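PDB 6BVD: light Chain from Clostridium botulinum, which acts as the zinc endopeptidase of the mosaic botulinum neurotoxin type HA and probably cleaves a SNARE protein of nerve terminals. Local coordinates for residues E266-F270 and T364-L369; L224-H228 and E353-A357; Y201-F205 and L217-D221. All coordinates share one frame; numbering follows the deposited sequence.

Contact 1: E266-F270 and T364-L369; sequences EFLTF and TRLGYL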
loop_
_atom_site.group_PDB
_atom_site.type_symbol
_atom_site.label_atom_id
_atom_site.label_comp_id
_atom_site.label_asym_id
_atom_site.label_seq_id
_atom_site.Cartn_x
_atom_site.Cartn_y
_atom_site.Cartn_z
ATOM N N GLU A 266 -0.188 -8.855 -30.691
ATOM C CA GLU A 266 -1.155 -8.125 -29.858
ATOM C C GLU A 266 -2.237 -9.072 -29.397
ATOM O O GLU A 266 -2.724 -8.955 -28.269
ATOM C CB GLU A 266 -1.791 -6.944 -30.586
ATOM C CG GLU A 266 -0.785 -5.919 -31.103
ATOM C CD GLU A 266 -0.088 -5.107 -30.034
ATOM O OE1 GLU A 266 -0.357 -5.268 -28.814
ATOM O OE2 GLU A 266 0.756 -4.285 -30.449
ATOM N N PHE A 267 -2.629 -10.010 -30.261
ATOM C CA PHE A 267 -3.709 -10.926 -29.842
ATOM C C PHE A 267 -3.179 -11.941 -28.822
ATOM O O PHE A 267 -3.908 -12.353 -27.903
ATOM C CB PHE A 267 -4.314 -11.619 -31.046
ATOM C CG PHE A 267 -4.887 -10.656 -32.061
ATOM C CD1 PHE A 267 -6.142 -10.087 -31.872
ATOM C CD2 PHE A 267 -4.124 -10.244 -33.153
ATOM C CE1 PHE A 267 -6.671 -9.192 -32.798
ATOM C CE2 PHE A 267 -4.635 -9.348 -34.080
ATOM C CZ PHE A 267 -5.903 -8.810 -33.905
ATOM N N LEU A 268 -1.915 -12.351 -28.971
ATOM C CA LEU A 268 -1.331 -13.286 -28.007
ATOM C C LEU A 268 -1.117 -12.577 -26.683
ATOM O O LEU A 268 -1.186 -13.199 -25.605
ATOM C CB LEU A 268 -0.011 -13.876 -28.516
ATOM C CG LEU A 268 -0.064 -14.711 -29.795
ATOM C CD1 LEU A 268 1.362 -15.069 -30.259
ATOM C CD2 LEU A 268 -0.934 -15.964 -29.648
ATOM N N THR A 269 -0.869 -11.273 -26.745
ATOM C CA THR A 269 -0.637 -10.533 -25.518
ATOM C C THR A 269 -1.975 -10.338 -24.772
ATOM O O THR A 269 -2.051 -10.489 -23.542
ATOM C CB THR A 269 0.030 -9.204 -25.793
ATOM O OG1 THR A 269 1.374 -9.453 -26.274
ATOM C CG2 THR A 269 0.100 -8.355 -24.509
ATOM N N PHE A 270 -3.038 -10.047 -25.516
ATOM C CA PHE A 270 -4.342 -9.955 -24.871
ATOM C C PHE A 270 -4.742 -11.309 -24.293
ATOM O O PHE A 270 -5.147 -11.392 -23.147
ATOM C CB PHE A 270 -5.442 -9.464 -25.833
ATOM C CG PHE A 270 -6.755 -9.237 -25.114
ATOM C CD1 PHE A 270 -7.009 -8.024 -24.495
ATOM C CD2 PHE A 270 -7.667 -10.271 -24.953
ATOM C CE1 PHE A 270 -8.197 -7.809 -23.782
ATOM C CE2 PHE A 270 -8.865 -10.068 -24.227
ATOM C CZ PHE A 270 -9.119 -8.833 -23.657
ATOM N N THR A 364 -11.714 -5.447 -17.969
ATOM C CA THR A 364 -11.041 -5.008 -19.172
ATOM C C THR A 364 -11.930 -5.207 -20.386
ATOM O O THR A 364 -13.054 -5.790 -20.315
ATOM C CB THR A 364 -9.676 -5.728 -19.332
ATOM O OG1 THR A 364 -8.832 -4.976 -20.199
ATOM C CG2 THR A 364 -9.835 -7.127 -19.837
ATOM N N ARG A 365 -11.436 -4.664 -21.483
ATOM C CA ARG A 365 -12.097 -4.669 -22.772
ATOM C C ARG A 365 -12.348 -6.078 -23.281
ATOM O O ARG A 365 -11.668 -7.034 -22.915
ATOM C CB ARG A 365 -11.228 -3.887 -23.786
ATOM C CG ARG A 365 -9.859 -4.477 -23.880
ATOM C CD ARG A 365 -8.897 -3.700 -24.815
ATOM N NE ARG A 365 -7.507 -4.101 -24.596
ATOM C CZ ARG A 365 -6.470 -3.692 -25.345
ATOM N NH1 ARG A 365 -6.673 -2.878 -26.381
ATOM N NH2 ARG A 365 -5.221 -4.094 -25.067
ATOM N N LEU A 366 -13.292 -6.198 -24.206
ATOM C CA LEU A 366 -13.679 -7.495 -24.736
ATOM C C LEU A 366 -12.613 -8.201 -25.544
ATOM O O LEU A 366 -12.645 -9.428 -25.675
ATOM C CB LEU A 366 -14.948 -7.330 -25.596
ATOM C CG LEU A 366 -16.214 -7.236 -24.738
ATOM C CD1 LEU A 366 -17.463 -6.976 -25.580
ATOM C CD2 LEU A 366 -16.391 -8.513 -23.929
ATOM N N GLY A 367 -11.669 -7.438 -26.094
ATOM C CA GLY A 367 -10.580 -7.989 -26.881
ATOM C C GLY A 367 -9.688 -6.853 -27.361
ATOM O O GLY A 367 -10.053 -5.680 -27.216
ATOM N N TYR A 368 -8.545 -7.182 -27.954
ATOM C CA TYR A 368 -7.617 -6.153 -28.416
ATOM C C TYR A 368 -8.231 -5.153 -29.405
ATOM O O TYR A 368 -7.913 -3.967 -29.379
ATOM C CB TYR A 368 -6.389 -6.793 -29.073
ATOM C CG TYR A 368 -5.388 -5.731 -29.461
ATOM C CD1 TYR A 368 -4.520 -5.196 -28.501
ATOM C CD2 TYR A 368 -5.325 -5.238 -30.762
ATOM C CE1 TYR A 368 -3.615 -4.200 -28.839
ATOM C CE2 TYR A 368 -4.437 -4.237 -31.104
ATOM C CZ TYR A 368 -3.576 -3.727 -30.128
ATOM O OH TYR A 368 -2.674 -2.744 -30.455
ATOM N N LEU A 369 -9.131 -5.629 -30.265
ATOM C CA LEU A 369 -9.713 -4.793 -31.299
ATOM C C LEU A 369 -10.900 -3.977 -30.823
ATOM O O LEU A 369 -11.592 -3.352 -31.650
ATOM C CB LEU A 369 -10.153 -5.653 -32.491
ATOM C CG LEU A 369 -8.987 -6.268 -33.277
ATOM C CD1 LEU A 369 -9.462 -7.282 -34.324
ATOM C CD2 LEU A 369 -8.091 -5.175 -33.918
#

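Contact 2: L224-H228 and E353-A357; sequences LILMH and EFNLA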
loop_
_atom_site.group_PDB
_atom_site.type_symbol
_atom_site.label_atom_id
_atom_site.label_comp_id
_atom_site.label_asym_id
_atom_site.label_seq_id
_atom_site.Cartn_x
_atom_site.Cartn_y
_atom_site.Cartn_z
ATOM N N LEU A 224 -3.013 -2.358 -15.064
ATOM C CA LEU A 224 -3.217 -3.377 -16.075
ATOM C C LEU A 224 -2.610 -2.889 -17.398
ATOM O O LEU A 224 -2.002 -3.691 -18.125
ATOM C CB LEU A 224 -4.735 -3.716 -16.245
ATOM C CG LEU A 224 -4.973 -4.876 -17.210
ATOM C CD1 LEU A 224 -4.264 -6.148 -16.674
ATOM C CD2 LEU A 224 -6.485 -5.156 -17.448
ATOM N N ILE A 225 -2.736 -1.581 -17.674
ATOM C CA ILE A 225 -2.119 -0.988 -18.856
ATOM C C ILE A 225 -0.579 -1.160 -18.780
ATOM O O ILE A 225 0.033 -1.515 -19.773
ATOM C CB ILE A 225 -2.468 0.522 -19.049
ATOM C CG1 ILE A 225 -4.000 0.718 -19.192
ATOM C CG2 ILE A 225 -1.771 1.068 -20.294
ATOM C CD1 ILE A 225 -4.629 -0.077 -20.364
ATOM N N LEU A 226 0.006 -0.957 -17.598
ATOM C CA LEU A 226 1.459 -1.154 -17.444
ATOM C C LEU A 226 1.812 -2.642 -17.625
ATOM O O LEU A 226 2.754 -3.004 -18.350
ATOM C CB LEU A 226 1.905 -0.617 -16.082
ATOM C CG LEU A 226 3.369 -0.817 -15.690
ATOM C CD1 LEU A 226 4.301 -0.270 -16.800
ATOM C CD2 LEU A 226 3.614 -0.149 -14.318
ATOM N N MET A 227 1.023 -3.529 -17.024
ATOM C CA MET A 227 1.262 -4.966 -17.202
ATOM C C MET A 227 1.230 -5.413 -18.697
ATOM O O MET A 227 2.052 -6.235 -19.140
ATOM C CB MET A 227 0.270 -5.779 -16.350
ATOM C CG MET A 227 0.678 -5.820 -14.840
ATOM S SD MET A 227 -0.355 -6.909 -13.852
ATOM C CE MET A 227 -1.753 -5.838 -13.513
ATOM N N HIS A 228 0.313 -4.850 -19.470
ATOM C CA HIS A 228 0.227 -5.127 -20.892
ATOM C C HIS A 228 1.579 -4.780 -21.566
ATOM O O HIS A 228 2.104 -5.586 -22.282
ATOM C CB HIS A 228 -0.920 -4.318 -21.497
ATOM C CG HIS A 228 -1.093 -4.521 -22.961
ATOM N ND1 HIS A 228 -2.016 -5.400 -23.500
ATOM C CD2 HIS A 228 -0.406 -3.999 -24.009
ATOM C CE1 HIS A 228 -1.918 -5.364 -24.820
ATOM N NE2 HIS A 228 -0.954 -4.531 -25.152
ATOM N N GLU A 353 -3.164 -10.102 -20.783
ATOM C CA GLU A 353 -4.012 -9.066 -20.207
ATOM C C GLU A 353 -5.307 -9.693 -19.642
ATOM O O GLU A 353 -5.769 -9.340 -18.561
ATOM C CB GLU A 353 -4.340 -8.003 -21.248
ATOM C CG GLU A 353 -5.310 -6.903 -20.775
ATOM C CD GLU A 353 -5.616 -5.873 -21.848
ATOM O OE1 GLU A 353 -4.738 -5.670 -22.733
ATOM O OE2 GLU A 353 -6.734 -5.270 -21.835
ATOM N N PHE A 354 -5.867 -10.623 -20.395
ATOM C CA PHE A 354 -7.103 -11.313 -19.997
ATOM C C PHE A 354 -6.944 -12.032 -18.644
ATOM O O PHE A 354 -7.797 -11.909 -17.754
ATOM C CB PHE A 354 -7.506 -12.329 -21.079
ATOM C CG PHE A 354 -8.804 -13.063 -20.755
ATOM C CD1 PHE A 354 -10.032 -12.447 -20.961
ATOM C CD2 PHE A 354 -8.777 -14.345 -20.224
ATOM C CE1 PHE A 354 -11.240 -13.115 -20.657
ATOM C CE2 PHE A 354 -9.970 -15.019 -19.910
ATOM C CZ PHE A 354 -11.208 -14.400 -20.137
ATOM N N ASN A 355 -5.869 -12.804 -18.491
ATOM C CA ASN A 355 -5.658 -13.567 -17.272
ATOM C C ASN A 355 -5.306 -12.686 -16.080
ATOM O O ASN A 355 -5.757 -12.951 -14.957
ATOM C CB ASN A 355 -4.560 -14.638 -17.457
ATOM C CG ASN A 355 -4.468 -15.583 -16.258
ATOM O OD1 ASN A 355 -5.402 -16.362 -15.994
ATOM N ND2 ASN A 355 -3.358 -15.523 -15.522
ATOM N N LEU A 356 -4.471 -11.670 -16.305
ATOM C CA LEU A 356 -4.080 -10.763 -15.221
ATOM C C LEU A 356 -5.301 -9.931 -14.781
ATOM O O LEU A 356 -5.467 -9.628 -13.608
ATOM C CB LEU A 356 -2.907 -9.857 -15.648
ATOM C CG LEU A 356 -1.600 -10.628 -15.892
ATOM C CD1 LEU A 356 -0.519 -9.706 -16.537
ATOM C CD2 LEU A 356 -1.010 -11.182 -14.650
ATOM N N ALA A 357 -6.178 -9.588 -15.723
ATOM C CA ALA A 357 -7.361 -8.835 -15.355
ATOM C C ALA A 357 -8.239 -9.667 -14.421
ATOM O O ALA A 357 -8.754 -9.162 -13.429
ATOM C CB ALA A 357 -8.164 -8.422 -16.620
#

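Contact 3: Y201-F205 and L217-D221; sequences YATAF and LFIKD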
loop_
_atom_site.group_PDB
_atom_site.type_symbol
_atom_site.label_atom_id
_atom_site.label_comp_id
_atom_site.label_asym_id
_atom_site.label_seq_id
_atom_site.Cartn_x
_atom_site.Cartn_y
_atom_site.Cartn_z
ATOM N N TYR A 201 -3.005 9.291 -18.532
ATOM C CA TYR A 201 -3.909 9.474 -19.691
ATOM C C TYR A 201 -4.376 8.103 -20.165
ATOM O O TYR A 201 -3.566 7.218 -20.426
ATOM C CB TYR A 201 -3.224 10.273 -20.810
ATOM C CG TYR A 201 -2.960 11.719 -20.400
ATOM C CD1 TYR A 201 -3.899 12.725 -20.649
ATOM C CD2 TYR A 201 -1.809 12.060 -19.697
ATOM C CE1 TYR A 201 -3.682 14.033 -20.247
ATOM C CE2 TYR A 201 -1.580 13.364 -19.287
ATOM C CZ TYR A 201 -2.513 14.343 -19.567
ATOM O OH TYR A 201 -2.269 15.634 -19.148
ATOM N N ALA A 202 -5.689 7.913 -20.238
ATOM C CA ALA A 202 -6.253 6.588 -20.396
ATOM C C ALA A 202 -7.454 6.628 -21.320
ATOM O O ALA A 202 -8.022 7.688 -21.553
ATOM C CB ALA A 202 -6.662 6.039 -19.056
ATOM N N THR A 203 -7.834 5.467 -21.838
ATOM C CA THR A 203 -9.065 5.371 -22.590
ATOM C C THR A 203 -10.023 4.479 -21.803
ATOM O O THR A 203 -9.615 3.812 -20.854
ATOM C CB THR A 203 -8.839 4.806 -24.013
ATOM O OG1 THR A 203 -8.168 3.536 -23.934
ATOM C CG2 THR A 203 -7.995 5.769 -24.846
ATOM N N ALA A 204 -11.285 4.496 -22.207
ATOM C CA ALA A 204 -12.337 3.653 -21.637
ATOM C C ALA A 204 -12.819 2.655 -22.689
ATOM O O ALA A 204 -12.553 2.827 -23.890
ATOM C CB ALA A 204 -13.506 4.510 -21.156
ATOM N N PHE A 205 -13.515 1.608 -22.246
ATOM C CA PHE A 205 -14.091 0.639 -23.175
ATOM C C PHE A 205 -15.584 0.490 -22.882
ATOM O O PHE A 205 -16.032 0.925 -21.829
ATOM C CB PHE A 205 -13.375 -0.706 -23.061
ATOM C CG PHE A 205 -13.383 -1.290 -21.662
ATOM C CD1 PHE A 205 -14.402 -2.153 -21.252
ATOM C CD2 PHE A 205 -12.384 -0.966 -20.763
ATOM C CE1 PHE A 205 -14.406 -2.679 -19.967
ATOM C CE2 PHE A 205 -12.399 -1.481 -19.465
ATOM C CZ PHE A 205 -13.401 -2.344 -19.081
ATOM N N LEU A 217 -19.628 2.866 -20.054
ATOM C CA LEU A 217 -18.188 2.990 -20.277
ATOM C C LEU A 217 -17.418 2.698 -18.976
ATOM O O LEU A 217 -17.867 3.059 -17.887
ATOM C CB LEU A 217 -17.832 4.385 -20.781
ATOM C CG LEU A 217 -18.220 4.699 -22.235
ATOM C CD1 LEU A 217 -17.788 6.118 -22.622
ATOM C CD2 LEU A 217 -17.627 3.664 -23.185
ATOM N N PHE A 218 -16.275 2.031 -19.106
ATOM C CA PHE A 218 -15.424 1.696 -17.972
ATOM C C PHE A 218 -14.000 2.203 -18.213
ATOM O O PHE A 218 -13.432 1.961 -19.265
ATOM C CB PHE A 218 -15.426 0.184 -17.734
ATOM C CG PHE A 218 -16.755 -0.355 -17.250
ATOM C CD1 PHE A 218 -17.758 -0.651 -18.166
ATOM C CD2 PHE A 218 -16.998 -0.573 -15.897
ATOM C CE1 PHE A 218 -19.011 -1.152 -17.742
ATOM C CE2 PHE A 218 -18.231 -1.095 -15.459
ATOM C CZ PHE A 218 -19.249 -1.373 -16.392
ATOM N N ILE A 219 -13.439 2.938 -17.257
ATOM C CA ILE A 219 -12.079 3.435 -17.425
ATOM C C ILE A 219 -11.093 2.278 -17.132
ATOM O O ILE A 219 -11.353 1.388 -16.308
ATOM C CB ILE A 219 -11.802 4.674 -16.519
ATOM C CG1 ILE A 219 -10.510 5.406 -16.944
ATOM C CG2 ILE A 219 -11.777 4.297 -15.052
ATOM C CD1 ILE A 219 -10.634 6.141 -18.275
ATOM N N LYS A 220 -9.973 2.280 -17.836
ATOM C CA LYS A 220 -8.985 1.232 -17.701
ATOM C C LYS A 220 -8.103 1.512 -16.480
ATOM O O LYS A 220 -7.793 2.665 -16.200
ATOM C CB LYS A 220 -8.140 1.130 -18.996
ATOM C CG LYS A 220 -9.000 0.644 -20.200
ATOM C CD LYS A 220 -8.319 0.928 -21.534
ATOM C CE LYS A 220 -9.290 0.494 -22.641
ATOM N NZ LYS A 220 -8.882 0.983 -23.972
ATOM N N ASP A 221 -7.738 0.452 -15.762
ATOM C CA ASP A 221 -6.834 0.534 -14.597
ATOM C C ASP A 221 -5.387 0.683 -15.114
ATOM O O ASP A 221 -4.913 -0.188 -15.793
ATOM C CB ASP A 221 -6.985 -0.711 -13.730
ATOM C CG ASP A 221 -6.179 -0.643 -12.424
ATOM O OD1 ASP A 221 -5.012 -0.184 -12.481
ATOM O OD2 ASP A 221 -6.709 -1.043 -11.363
#

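Contact 1: E266-F270 and T364-L369
Glu266 lies across the ring of Tyr368 where helix 264-270 meets the loop 364-369. This is the edge of the zinc site of an HExxH metalloprotease. Glu266 is a zinc ligand, together with His228 and His232. The helix supplies the bumps: Glu266, Phe267 and Phe270. The loop supplies the hollows.

Phe270 fills the bend of the loop between Arg365 and Tyr368. Gly367 CA rests over one face of its ring, 3.8 Å from the centroid, as a CH-pi contact. Gly367 has no side chain, and its backbone lies close against the ring. Tyr368 N sits over the same face, nearer the rim, and makes its hydrogen bond to Asp274. At the ring edge, Arg365 O comes within 3.2 Å of Phe270 CZ. The Arg365 chain runs alongside the ring, antiparallel to the Phe270 side chain, with CG 3.7 Å from Phe270 CE1. Its guanidinium goes on to a salt bridge with Glu353.

The ring of Tyr368 is a flat shelf for Glu266. Glu266 CB stands over the ring centre, 3.6 Å from the centroid, a second CH-pi contact. The Glu266 chain then bends at chi2 (-70°) and carries the carboxylate over the hydroxyl end of the ring. Carboxylate and ring are nearly parallel, with planes 17° apart. Glu266 OE1, which binds the zinc ion, lies 3.4 Å from Tyr368 CE1. No hydrogen bond crosses between the two segments.

Phe267 packs at the Leu369 end of the loop. The edge of Tyr368 is directed at its face in a T-shaped pair, with planes 68° apart and centroids 6.0 Å apart. Leu369 meets the rim of the same ring: its CD1 lies in the ring plane, 3.7 Å from Phe267 CE1.

Contact 2: L224-H228 and E353-A357
Leu224 and His228 face Ala357 and Glu353 as two helix segments pass in roughly antiparallel directions, at 144°, with their axes 10.1 Å apart at closest approach. Helix 222-237 is the zinc-binding helix of the protease and carries the HExxH pattern. Helix 353-360 packs beside it. The backbones come nearer at the zinc end, where the CA atoms of His228 and Glu353 are 5.8 Å apart.

The apolar part of the contact centres on Leu224. Its CG is anti to the backbone N (chi1 -175°), and the two methyl groups reach across into the hollow between Glu353, Leu356 and Ala357. CD2 lies 3.8 Å from Ala357 CB and also touches the aliphatic part of Glu353. CD1 lies against the backbone of the facing helix and 4.1 Å from Leu356 CB. Met227 lies on the flank, where Leu356 CD1 touches both its CB and its sulfur. Ile100 and Leu109, from two further helices, also pack on Met227, and the whole interface is buried.

The polar part joins His228 to Glu353. His228 binds the zinc ion through NE2. Its other ring nitrogen, ND1, donates to Glu353 OE1 at 2.8 Å. The bond is short but weak, because the angle at the hydrogen is only 127°. The carboxylate is turned steeply against the imidazole, and OE1 approaches the ring obliquely. Glu353 is thus a second-shell residue beside a first-shell ligand. Its extended chain places the carboxylate among several partners. OE1 is shared with Arg365, and OE2 accepts a hydrogen bond from Thr364. These bonds limit the rotation of the carboxylate. OE1 also lies near the next ring carbon, 3.5 Å from His228 CE1.

Contact 3: Y201-F205 and L217-D221
Phe205 and Phe218 face each other across the beta hairpin made by strands 201-208 and 215-219. These two strands are neighbours in an antiparallel sheet. Strand 373-377 flanks one of them and strand 406-408 the other.

Backbone bonds set the register. Phe205 and Phe218 are a hydrogen-bonded pair: Phe205 N reaches Phe218 O at 3.0 Å, and Phe218 N reaches Phe205 O at 2.9 Å. Ala204 and Ile219 form the adjacent non-hydrogen-bonded pair. Strand 215-219 ends at Ile219, and the next bond, from Lys220 N to Thr203 O, is long and weak at 3.4 Å.

One side-chain bond follows. Lys220 runs extended beside Thr203 in the same direction. NZ donates to Thr203 OG1 at 2.7 Å. The lysine methylenes run close beside Thr203 O, with CD 3.2 Å from it.

Aromatic contacts lie on the sheet face of Phe205 and Phe218. Phe205 CG sits between its own backbone N and carbonyl carbon (chi1 57°), which folds the ring over strand 215-219, at Phe218. Phe218 CB lies over a face of that ring, 3.9 Å from its centroid, as a CH-pi contact. The ring planes are only 19° apart, but the rings are displaced laterally with little overlap. Lys220 CG meets the edge of the Phe205 ring. Phe218 also makes a cation-pi contact with Lys363.

Apolar contacts hold the other sheet face. Ala204 packs between Leu217 and Ile219, and Ile219 CD1 reaches Ala202 CB at 4.0 Å.

Contact 3 comes first along the chain and closes a short hairpin, 201-221. Helix 222-237 starts right after it, so the hairpin runs straight into the zinc helix. Ile225 CD1 packs 4.0 Å from Lys220 CB. Contact 2 closes a long loop from 224-228 to 353-357. Contact 1 opens inside that loop at 266-270 and closes beyond it at 364-369, so contacts 1 and 2 cross. Contact 3 is in series with both. The loop 364-369 returns to the hairpin, with Thr364 O 3.4 Å from Phe205 CE1. Contacts 1 and 2 join three helices and one loop at the zinc site. Contact 3 adds the antiparallel sheet, its Lys220 side chain about 11 Å from the zinc ion.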